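Long-range contacts in endo-1,4-beta-xylanase I (Hypocrea jecorina, PDB 1XYN), which hydrolyses internal beta-1,4-xylosidic linkages in the main chain of xylan, a plant cell-wall hemicellulose, releasing xylooligosaccharides and xylose: residues 105-109 with 120-124; 30-36 with 162-168. All coordinates share one frame. Numbering follows the deposited sequence.

Interaction 1 of 2, residues 105-109 with 120-124; sequences WENTR and TFNQY
Arg109 lays its CB over one face of the Phe121 ring, 4.0 Å from the ring centroid and 25° off its normal, a CH-pi contact across antiparallel strands. The strands run at 160°, axes 4.4 Å apart, pairing Glu106-Tyr124, Asn107-Gln123, Thr108-Asn122 and Arg109-Phe121. Backbone hydrogen bonds are Asn107 N to Gln123 O (3.1 Å), Gln123 N to Asn107 O (2.7 Å), Arg109 N to Phe121 O (2.9 Å) and Phe121 N to Arg109 O (3.0 Å). Asn107, Arg109, Phe121 and Gln123 share the face lining the xylan cleft of this family 11 jelly roll; Arg109 and Gln123 probably bind substrate. An amide carries both donor and acceptor, so Gln123 (chi1 m, chi2 t) accepts from Asn107 ND2 (chi1 t) through OE1 at 2.7 Å and offers NE2 weakly to Glu75, the predicted nucleophile, with buried Phe121 alongside. Arg109 NH1 (chi1, chi2 m) salt-bridges Glu112 and hydrogen-bonds the Val110 carbonyl, both of the second subunit. On the other face, Thr108 OG1 (chi1 m) donates to Asn122 OD1 at 3.0 Å.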
loop_
_atom_site.group_PDB
_atom_site.type_symbol
_atom_site.label_atom_id
_atom_site.label_comp_id
_atom_site.label_asym_id
_atom_site.label_seq_id
_atom_site.Cartn_x
_atom_site.Cartn_y
_atom_site.Cartn_z
ATOM N N TRP A 105 19.961 2.447 -0.638
ATOM C CA TRP A 105 18.992 2.390 -1.728
ATOM C C TRP A 105 18.034 3.560 -1.609
ATOM O O TRP A 105 17.838 4.113 -0.529
ATOM C CB TRP A 105 18.128 1.119 -1.657
ATOM C CG TRP A 105 18.856 -0.168 -1.691
ATOM C CD1 TRP A 105 19.628 -0.704 -0.696
ATOM C CD2 TRP A 105 18.839 -1.128 -2.749
ATOM N NE1 TRP A 105 20.082 -1.944 -1.066
ATOM C CE2 TRP A 105 19.618 -2.233 -2.323
ATOM C CE3 TRP A 105 18.238 -1.167 -4.015
ATOM C CZ2 TRP A 105 19.816 -3.370 -3.121
ATOM C CZ3 TRP A 105 18.429 -2.299 -4.810
ATOM C CH2 TRP A 105 19.215 -3.387 -4.355
ATOM N N GLU A 106 17.455 3.949 -2.733
ATOM C CA GLU A 106 16.453 5.001 -2.756
ATOM C C GLU A 106 15.314 4.370 -3.537
ATOM O O GLU A 106 15.535 3.705 -4.555
ATOM C CB GLU A 106 16.935 6.272 -3.455
ATOM C CG GLU A 106 15.805 7.308 -3.620
ATOM C CD GLU A 106 16.289 8.723 -3.934
ATOM O OE1 GLU A 106 17.166 8.885 -4.811
ATOM O OE2 GLU A 106 15.783 9.681 -3.304
ATOM N N ASN A 107 14.098 4.551 -3.042
ATOM C CA ASN A 107 12.933 3.981 -3.689
ATOM C C ASN A 107 11.805 4.978 -3.594
ATOM O O ASN A 107 11.901 5.964 -2.866
ATOM C CB ASN A 107 12.543 2.674 -2.994
ATOM C CG ASN A 107 11.432 1.939 -3.716
ATOM O OD1 ASN A 107 11.306 2.025 -4.940
ATOM N ND2 ASN A 107 10.630 1.197 -2.965
ATOM N N THR A 108 10.757 4.747 -4.369
ATOM C CA THR A 108 9.614 5.633 -4.359
ATOM C C THR A 108 8.350 4.801 -4.175
ATOM O O THR A 108 8.223 3.703 -4.714
ATOM C CB THR A 108 9.541 6.468 -5.655
ATOM O OG1 THR A 108 10.800 7.119 -5.868
ATOM C CG2 THR A 108 8.450 7.529 -5.557
ATOM N N ARG A 109 7.466 5.304 -3.326
ATOM C CA ARG A 109 6.200 4.661 -3.024
ATOM C C ARG A 109 5.100 5.593 -3.526
ATOM O O ARG A 109 4.917 6.688 -2.997
ATOM C CB ARG A 109 6.089 4.441 -1.510
ATOM C CG ARG A 109 6.921 3.269 -0.990
ATOM C CD ARG A 109 6.353 1.963 -1.525
ATOM N NE ARG A 109 7.161 0.791 -1.199
ATOM C CZ ARG A 109 6.949 -0.428 -1.702
ATOM N NH1 ARG A 109 5.951 -0.640 -2.554
ATOM N NH2 ARG A 109 7.751 -1.436 -1.366
ATOM N N THR A 120 2.651 9.990 -2.046
ATOM C CA THR A 120 3.771 9.507 -2.843
ATOM C C THR A 120 4.990 10.115 -2.177
ATOM O O THR A 120 5.027 11.318 -1.929
ATOM C CB THR A 120 3.657 9.974 -4.302
ATOM O OG1 THR A 120 2.520 9.344 -4.906
ATOM C CG2 THR A 120 4.908 9.608 -5.094
ATOM N N PHE A 121 5.986 9.288 -1.889
ATOM C CA PHE A 121 7.174 9.760 -1.198
ATOM C C PHE A 121 8.339 8.818 -1.466
ATOM O O PHE A 121 8.149 7.719 -1.972
ATOM C CB PHE A 121 6.877 9.779 0.302
ATOM C CG PHE A 121 6.286 8.486 0.813
ATOM C CD1 PHE A 121 4.910 8.279 0.787
ATOM C CD2 PHE A 121 7.108 7.456 1.268
ATOM C CE1 PHE A 121 4.365 7.071 1.196
ATOM C CE2 PHE A 121 6.572 6.240 1.683
ATOM C CZ PHE A 121 5.201 6.045 1.645
ATOM N N ASN A 122 9.536 9.228 -1.080
ATOM C CA ASN A 122 10.717 8.403 -1.292
ATOM C C ASN A 122 11.099 7.622 -0.033
ATOM O O ASN A 122 10.632 7.919 1.065
ATOM C CB ASN A 122 11.887 9.285 -1.740
ATOM C CG ASN A 122 11.609 9.993 -3.056
ATOM O OD1 ASN A 122 11.657 9.383 -4.122
ATOM N ND2 ASN A 122 11.280 11.279 -2.983
ATOM N N GLN A 123 11.942 6.613 -0.207
ATOM C CA GLN A 123 12.416 5.796 0.899
ATOM C C GLN A 123 13.936 5.816 0.871
ATOM O O GLN A 123 14.535 5.680 -0.194
ATOM C CB GLN A 123 11.974 4.337 0.740
ATOM C CG GLN A 123 10.485 4.072 0.729
ATOM C CD GLN A 123 10.183 2.579 0.656
ATOM O OE1 GLN A 123 10.307 1.967 -0.401
ATOM N NE2 GLN A 123 9.819 1.986 1.788
ATOM N N TYR A 124 14.561 6.005 2.029
ATOM C CA TYR A 124 16.018 5.981 2.118
ATOM C C TYR A 124 16.322 4.743 2.947
ATOM O O TYR A 124 16.028 4.691 4.136
ATOM C CB TYR A 124 16.560 7.226 2.817
ATOM C CG TYR A 124 16.178 8.536 2.168
ATOM C CD1 TYR A 124 15.723 8.590 0.847
ATOM C CD2 TYR A 124 16.256 9.727 2.883
ATOM C CE1 TYR A 124 15.355 9.798 0.262
ATOM C CE2 TYR A 124 15.890 10.931 2.309
ATOM C CZ TYR A 124 15.442 10.964 1.005
ATOM O OH TYR A 124 15.082 12.172 0.460
#

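Interaction 2 of 2, residues 30-36 with 162-168; sequences TQDDFVV and AVEGWGG
The contact holds the predicted proton donor of the family 11 active site, Glu164, on a cleft-lining jelly-roll strand. Strands 34-36 and 162-166, in the nine-stranded sheet, run antiparallel at 166°, axes 4.9 Å apart. Val36 N donates to Val163 O at 3.2 Å and Val163 N to Val36 O at 2.9 Å; Val35 faces Glu164 across a non-hydrogen-bonded pair. Both segments cross to the five-stranded sheet, joining the layers: Thr30 N donates to Gly168 O and Gly168 N to Thr30 O, each at 2.9 Å, and Gly167 (phi 71°, favouring glycine) completes a G1 bulge. Thr30 OG1 accepts from Asp32 N at 2.9 Å, an ST turn, and hydrogen-bonds Gly12 O. Phe34 (chi1 p) lays its ring face over Gly165 N, where a CB would be tight; beta-branched Val36 and Val163 fill the same apolar face. Cleftward, Val35 CG2 lies 3.7 Å from CD of extended Glu164 (chi1, chi2 t), whose OE1 hydrogen-bonds Tyr77 OH; Glu164 OE2 stands 2.9 Å from Asp33 OD1, two like-charged carboxylate acceptors, not hydrogen-bonded.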
loop_
_atom_site.group_PDB
_atom_site.type_symbol
_atom_site.label_atom_id
_atom_site.label_comp_id
_atom_site.label_asym_id
_atom_site.label_seq_id
_atom_site.Cartn_x
_atom_site.Cartn_y
_atom_site.Cartn_z
ATOM N N THR A 30 1.287 -14.581 9.207
ATOM C CA THR A 30 0.403 -13.833 8.332
ATOM C C THR A 30 0.890 -13.660 6.893
ATOM O O THR A 30 2.073 -13.836 6.587
ATOM C CB THR A 30 0.140 -12.447 8.951
ATOM O OG1 THR A 30 -0.724 -11.689 8.106
ATOM C CG2 THR A 30 1.441 -11.684 9.140
ATOM N N GLN A 31 -0.052 -13.350 6.008
ATOM C CA GLN A 31 0.237 -13.111 4.596
ATOM C C GLN A 31 0.310 -11.608 4.392
ATOM O O GLN A 31 0.838 -11.133 3.389
ATOM C CB GLN A 31 -0.882 -13.668 3.704
ATOM C CG GLN A 31 -0.873 -15.173 3.514
ATOM C CD GLN A 31 0.260 -15.643 2.618
ATOM O OE1 GLN A 31 1.224 -16.254 3.084
ATOM N NE2 GLN A 31 0.145 -15.363 1.321
ATOM N N ASP A 32 -0.222 -10.870 5.362
ATOM C CA ASP A 32 -0.274 -9.417 5.294
ATOM C C ASP A 32 0.796 -8.669 6.082
ATOM O O ASP A 32 1.177 -9.068 7.186
ATOM C CB ASP A 32 -1.660 -8.920 5.710
ATOM C CG ASP A 32 -2.775 -9.566 4.920
ATOM O OD1 ASP A 32 -2.710 -9.588 3.676
ATOM O OD2 ASP A 32 -3.730 -10.047 5.550
ATOM N N ASP A 33 1.208 -7.536 5.515
ATOM C CA ASP A 33 2.231 -6.671 6.081
ATOM C C ASP A 33 1.804 -6.039 7.396
ATOM O O ASP A 33 0.643 -5.666 7.580
ATOM C CB ASP A 33 2.588 -5.567 5.069
ATOM C CG ASP A 33 3.730 -4.664 5.545
ATOM O OD1 ASP A 33 4.701 -5.183 6.136
ATOM O OD2 ASP A 33 3.660 -3.434 5.314
ATOM N N PHE A 34 2.772 -5.903 8.292
ATOM C CA PHE A 34 2.569 -5.300 9.594
ATOM C C PHE A 34 3.901 -4.678 10.017
ATOM O O PHE A 34 4.976 -5.176 9.656
ATOM C CB PHE A 34 2.143 -6.361 10.614
ATOM C CG PHE A 34 3.193 -7.403 10.887
ATOM C CD1 PHE A 34 3.314 -8.518 10.075
ATOM C CD2 PHE A 34 4.073 -7.259 11.953
ATOM C CE1 PHE A 34 4.303 -9.480 10.318
ATOM C CE2 PHE A 34 5.065 -8.214 12.202
ATOM C CZ PHE A 34 5.176 -9.325 11.380
ATOM N N VAL A 35 3.825 -3.563 10.730
ATOM C CA VAL A 35 5.014 -2.881 11.224
ATOM C C VAL A 35 4.783 -2.584 12.701
ATOM O O VAL A 35 3.957 -1.734 13.038
ATOM C CB VAL A 35 5.249 -1.529 10.498
ATOM C CG1 VAL A 35 6.593 -0.934 10.922
ATOM C CG2 VAL A 35 5.178 -1.699 8.991
ATOM N N VAL A 36 5.481 -3.299 13.584
ATOM C CA VAL A 36 5.332 -3.068 15.020
ATOM C C VAL A 36 6.686 -2.821 15.662
ATOM O O VAL A 36 7.701 -3.357 15.222
ATOM C CB VAL A 36 4.704 -4.273 15.752
ATOM C CG1 VAL A 36 3.293 -4.533 15.263
ATOM C CG2 VAL A 36 5.589 -5.501 15.597
ATOM N N ALA A 162 11.635 -1.419 14.623
ATOM C CA ALA A 162 10.495 -2.234 14.231
ATOM C C ALA A 162 10.793 -3.541 13.508
ATOM O O ALA A 162 11.876 -3.752 12.955
ATOM C CB ALA A 162 9.531 -1.382 13.397
ATOM N N VAL A 163 9.818 -4.440 13.571
ATOM C CA VAL A 163 9.888 -5.729 12.905
ATOM C C VAL A 163 8.759 -5.634 11.897
ATOM O O VAL A 163 7.674 -5.150 12.222
ATOM C CB VAL A 163 9.615 -6.902 13.876
ATOM C CG1 VAL A 163 9.415 -8.192 13.103
ATOM C CG2 VAL A 163 10.779 -7.070 14.842
ATOM N N GLU A 164 9.033 -6.024 10.660
ATOM C CA GLU A 164 8.025 -5.962 9.607
ATOM C C GLU A 164 8.054 -7.268 8.843
ATOM O O GLU A 164 9.116 -7.855 8.647
ATOM C CB GLU A 164 8.301 -4.775 8.673
ATOM C CG GLU A 164 7.410 -4.712 7.429
ATOM C CD GLU A 164 7.514 -3.387 6.667
ATOM O OE1 GLU A 164 8.407 -2.572 6.988
ATOM O OE2 GLU A 164 6.695 -3.155 5.745
ATOM N N GLY A 165 6.880 -7.754 8.449
ATOM C CA GLY A 165 6.843 -9.008 7.728
ATOM C C GLY A 165 5.549 -9.322 7.011
ATOM O O GLY A 165 4.568 -8.579 7.095
ATOM N N TRP A 166 5.584 -10.430 6.278
ATOM C CA TRP A 166 4.453 -10.928 5.512
ATOM C C TRP A 166 4.849 -12.244 4.859
ATOM O O TRP A 166 6.036 -12.583 4.792
ATOM C CB TRP A 166 4.025 -9.921 4.431
ATOM C CG TRP A 166 5.052 -9.649 3.350
ATOM C CD1 TRP A 166 5.236 -10.360 2.188
ATOM C CD2 TRP A 166 5.962 -8.538 3.282
ATOM N NE1 TRP A 166 6.185 -9.750 1.405
ATOM C CE2 TRP A 166 6.650 -8.634 2.048
ATOM C CE3 TRP A 166 6.259 -7.470 4.140
ATOM C CZ2 TRP A 166 7.615 -7.702 1.653
ATOM C CZ3 TRP A 166 7.222 -6.542 3.746
ATOM C CH2 TRP A 166 7.887 -6.664 2.513
ATOM N N GLY A 167 3.842 -12.999 4.424
ATOM C CA GLY A 167 4.075 -14.269 3.760
ATOM C C GLY A 167 4.585 -15.431 4.592
ATOM O O GLY A 167 5.077 -16.414 4.036
ATOM N N GLY A 168 4.469 -15.345 5.911
ATOM C CA GLY A 168 4.934 -16.445 6.736
ATOM C C GLY A 168 4.835 -16.224 8.231
ATOM O O GLY A 168 4.059 -15.392 8.702
#

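From the N terminus, the chain first meets 30-36, where strand 23-30 turns into strand 34-40; its partner 162-168 comes only after another 125 residues, so interaction 2 closes a long loop. Nested inside it, interaction 1 closes a short one of ten residues, including strand 112-114. Interaction 2 passes between the two sheets at both segments; the contacts share only the nine-stranded sheet, their centres 19 Å apart and nearest atoms about 7 Å apart. Strands 60-70 and 74-79 bridge them: 155-166 pairs with 60-70, and 119-128 with 74-79. Glu75 approaches Gln123 of interaction 1, while Tyr77 touches Gln123 and hydrogen-bonds Glu164 of interaction 2, uniting both predicted catalytic acids in one cleft.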